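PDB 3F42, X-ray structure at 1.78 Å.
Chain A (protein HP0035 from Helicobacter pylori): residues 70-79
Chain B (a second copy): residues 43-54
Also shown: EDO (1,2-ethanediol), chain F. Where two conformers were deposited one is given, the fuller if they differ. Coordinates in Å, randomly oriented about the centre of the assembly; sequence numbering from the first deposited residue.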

# COMPACT_ATOMS: atom_id res chain seq x y z
N LEU A 70 20.46 16.92 -28.32
CA LEU A 70 20.33 16.45 -26.92
C LEU A 70 18.90 16.56 -26.45
O LEU A 70 18.33 15.59 -25.92
CB LEU A 70 21.24 17.22 -25.97
CG LEU A 70 22.70 16.75 -26.04
CD1 LEU A 70 23.61 17.84 -25.45
CD2 LEU A 70 22.89 15.40 -25.27
N MSE A 71 18.30 17.72 -26.61
CA MSE A 71 16.92 17.89 -26.15
C MSE A 71 15.92 16.94 -26.84
O MSE A 71 15.02 16.41 -26.17
CB MSE A 71 16.47 19.32 -26.35
CG MSE A 71 17.12 20.23 -25.35
SE MSE A 71 16.38 22.02 -25.45
CE MSE A 71 14.59 21.62 -24.89
N SER A 72 16.10 16.71 -28.16
CA SER A 72 15.26 15.80 -28.90
C SER A 72 15.37 14.36 -28.33
O SER A 72 14.35 13.74 -28.01
CB SER A 72 15.71 15.78 -30.38
OG SER A 72 14.90 14.90 -31.10
N ALA A 73 16.60 13.88 -28.18
CA ALA A 73 16.81 12.49 -27.71
C ALA A 73 16.34 12.34 -26.28
O ALA A 73 15.69 11.33 -25.93
CB ALA A 73 18.27 12.08 -27.82
N LEU A 74 16.65 13.35 -25.46
CA LEU A 74 16.27 13.27 -24.03
C LEU A 74 14.76 13.28 -23.89
O LEU A 74 14.19 12.44 -23.15
CB LEU A 74 16.90 14.41 -23.26
CG LEU A 74 18.41 14.22 -23.06
CD1 LEU A 74 19.02 15.57 -22.64
CD2 LEU A 74 18.74 13.12 -22.00
N ASN A 75 14.10 14.20 -24.58
CA ASN A 75 12.64 14.22 -24.49
C ASN A 75 11.98 12.93 -25.02
O ASN A 75 10.99 12.46 -24.44
CB ASN A 75 12.07 15.48 -25.18
CG ASN A 75 12.00 16.65 -24.24
OD1 ASN A 75 11.48 16.55 -23.12
ND2 ASN A 75 12.49 17.78 -24.69
N ASP A 76 12.53 12.36 -26.10
CA ASP A 76 12.01 11.10 -26.65
C ASP A 76 12.12 10.02 -25.57
O ASP A 76 11.19 9.27 -25.32
CB ASP A 76 12.79 10.68 -27.89
CG ASP A 76 12.36 11.44 -29.15
OD1 ASP A 76 11.41 12.25 -29.12
OD2 ASP A 76 13.00 11.21 -30.19
N GLY A 77 13.28 9.97 -24.91
CA GLY A 77 13.52 8.99 -23.84
C GLY A 77 12.63 9.18 -22.62
O GLY A 77 12.05 8.19 -22.13
N TYR A 78 12.53 10.41 -22.12
CA TYR A 78 11.63 10.73 -20.99
C TYR A 78 10.19 10.36 -21.34
O TYR A 78 9.48 9.78 -20.50
CB TYR A 78 11.69 12.22 -20.55
CG TYR A 78 12.94 12.57 -19.75
CD1 TYR A 78 13.21 11.95 -18.52
CD2 TYR A 78 13.85 13.54 -20.23
CE1 TYR A 78 14.38 12.25 -17.79
CE2 TYR A 78 15.00 13.87 -19.51
CZ TYR A 78 15.26 13.24 -18.30
OH TYR A 78 16.39 13.50 -17.60
N LYS A 79 9.73 10.72 -22.55
CA LYS A 79 8.35 10.42 -22.93
C LYS A 79 8.14 8.88 -22.93
O LYS A 79 7.12 8.39 -22.44
CB LYS A 79 8.03 11.01 -24.32
CG LYS A 79 6.55 10.97 -24.74
CD LYS A 79 6.38 11.46 -26.23
CE LYS A 79 4.92 11.32 -26.76
NZ LYS A 79 4.83 11.15 -28.25
C1 EDO F . 8.23 20.08 -24.88
O1 EDO F . 7.28 19.97 -23.82
C2 EDO F . 9.64 19.97 -24.32
O2 EDO F . 10.54 20.93 -24.92
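Chain B (43-54) SFNGLGELVDLQ

The chain B stretch is a β-hairpin that lies along a helix of the other copy, A:Leu70 to A:Lys79. Its second strand, from B:Leu50 to B:Gln54, runs nearly antiparallel to the helix, with a crossing angle of 152° and a closest approach of the axes of 9.1 Å.

B:Ser43 is extended and out of reach of the helix; its backbone pairs with the returning strand, its N donating to B:Asp52 O (2.9 Å) and its O accepting from B:Val51 N (2.8 Å). At B:Phe44 the CA-to-CB bond points sideways, but with chi1 in the m well the ring reaches the helix and sets its edge toward the face of A:Tyr78. The planes stand at 86°, with B:Phe44 CE1 3.5 Å from A:Tyr78 CE2.

A type I turn from B:Asn45 to B:Gly48 then reverses the chain. It is braced by B:Asn45 OD1, which accepts from B:Glu49 N at 2.9 Å. B:Gly48 has a positive phi (87°), at which a CB would be jammed against the preceding carbonyl oxygen. The CA-to-CB bond of B:Glu49 points away from the helix.

B:Leu50 is the centre of the contact, with B:Leu50 CA 6.1 Å from A:Asn75 CA. The carboxamide of A:Asn75 engages its backbone as a second strand might: B:Leu50 N donates to A:Asn75 OD1 (2.8 Å), and A:Asn75 ND2 donates to B:Leu50 O (2.9 Å). Its CA-to-CB bond points toward the helix, placing B:Leu50 CD2 3.7 Å from A:Leu74 CD1.

The CA-to-CB bonds of B:Val51 and B:Asp52 point away, yet the selenomethionine A:Met71 packs on their backbone, its CE 3.7 Å from B:Val51 C. The CA-to-CB bond of B:Leu53 points back toward the helix, with B:Leu53 CB 3.8 Å from A:Met71 CG and B:Leu53 CD1 3.9 Å from A:Leu74 CD1. B:Gln54 lies beyond the contact.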

# COMPACT_ATOMS: atom_id res chain seq x y z
N SER B 43 16.05 22.80 -17.59
CA SER B 43 14.76 23.13 -16.97
C SER B 43 13.71 22.14 -17.41
O SER B 43 13.63 21.79 -18.60
CB SER B 43 14.31 24.56 -17.33
OG SER B 43 15.31 25.50 -16.95
N PHE B 44 12.93 21.65 -16.44
CA PHE B 44 11.80 20.76 -16.72
C PHE B 44 10.50 21.47 -16.32
O PHE B 44 10.46 22.19 -15.33
CB PHE B 44 11.88 19.49 -15.88
CG PHE B 44 12.96 18.50 -16.30
CD1 PHE B 44 12.66 17.48 -17.20
CD2 PHE B 44 14.24 18.61 -15.79
CE1 PHE B 44 13.67 16.55 -17.60
CE2 PHE B 44 15.26 17.71 -16.15
CZ PHE B 44 14.96 16.67 -17.05
N ASN B 45 9.43 21.23 -17.05
CA ASN B 45 8.12 21.67 -16.58
C ASN B 45 7.49 20.60 -15.66
O ASN B 45 8.11 19.56 -15.41
CB ASN B 45 7.20 22.05 -17.74
CG ASN B 45 6.81 20.87 -18.61
OD1 ASN B 45 6.95 19.71 -18.22
ND2 ASN B 45 6.29 21.17 -19.78
N GLY B 46 6.31 20.87 -15.13
CA GLY B 46 5.70 19.98 -14.13
C GLY B 46 5.23 18.67 -14.74
O GLY B 46 5.00 17.69 -14.02
N LEU B 47 5.14 18.65 -16.07
CA LEU B 47 4.80 17.44 -16.80
C LEU B 47 6.00 16.54 -17.03
O LEU B 47 5.84 15.43 -17.54
CB LEU B 47 4.12 17.79 -18.13
CG LEU B 47 2.75 18.47 -18.07
CD1 LEU B 47 2.16 18.52 -19.45
CD2 LEU B 47 1.82 17.73 -17.14
N GLY B 48 7.20 17.01 -16.68
CA GLY B 48 8.43 16.25 -16.93
C GLY B 48 9.04 16.47 -18.29
O GLY B 48 9.98 15.78 -18.70
N GLU B 49 8.54 17.45 -19.02
CA GLU B 49 9.14 17.78 -20.34
C GLU B 49 10.39 18.61 -20.14
O GLU B 49 10.42 19.50 -19.27
CB GLU B 49 8.12 18.53 -21.21
CG GLU B 49 6.90 17.67 -21.53
CD GLU B 49 5.80 18.42 -22.22
OE1 GLU B 49 5.59 19.61 -21.90
OE2 GLU B 49 5.12 17.79 -23.07
N LEU B 50 11.44 18.30 -20.90
CA LEU B 50 12.68 19.07 -20.84
C LEU B 50 12.49 20.27 -21.75
O LEU B 50 12.33 20.11 -22.95
CB LEU B 50 13.89 18.19 -21.29
CG LEU B 50 15.24 18.88 -21.33
CD1 LEU B 50 15.71 19.38 -19.94
CD2 LEU B 50 16.34 17.97 -21.96
N VAL B 51 12.46 21.48 -21.17
CA VAL B 51 12.06 22.67 -21.93
C VAL B 51 13.21 23.64 -22.15
O VAL B 51 13.08 24.58 -22.92
CB VAL B 51 10.88 23.39 -21.26
CG1 VAL B 51 9.63 22.49 -21.22
CG2 VAL B 51 11.27 23.86 -19.88
N ASP B 52 14.34 23.40 -21.47
CA ASP B 52 15.54 24.20 -21.67
C ASP B 52 16.79 23.41 -21.34
O ASP B 52 16.80 22.58 -20.41
CB ASP B 52 15.52 25.49 -20.81
CG ASP B 52 16.63 26.49 -21.23
OD1 ASP B 52 16.75 26.78 -22.44
OD2 ASP B 52 17.37 26.99 -20.35
N LEU B 53 17.84 23.65 -22.11
CA LEU B 53 19.15 23.03 -21.88
C LEU B 53 20.20 23.99 -22.40
O LEU B 53 20.15 24.43 -23.57
CB LEU B 53 19.26 21.65 -22.59
CG LEU B 53 20.54 20.79 -22.45
CD1 LEU B 53 20.21 19.28 -22.46
CD2 LEU B 53 21.53 21.07 -23.58
N GLN B 54 21.17 24.29 -21.54
CA GLN B 54 22.20 25.26 -21.88
C GLN B 54 23.52 24.76 -21.38
O GLN B 54 23.63 24.32 -20.22
CB GLN B 54 21.91 26.61 -21.22
CG GLN B 54 20.56 27.22 -21.62
CD GLN B 54 20.44 27.63 -23.07
OE1 GLN B 54 21.44 27.97 -23.73
NE2 GLN B 54 19.20 27.62 -23.59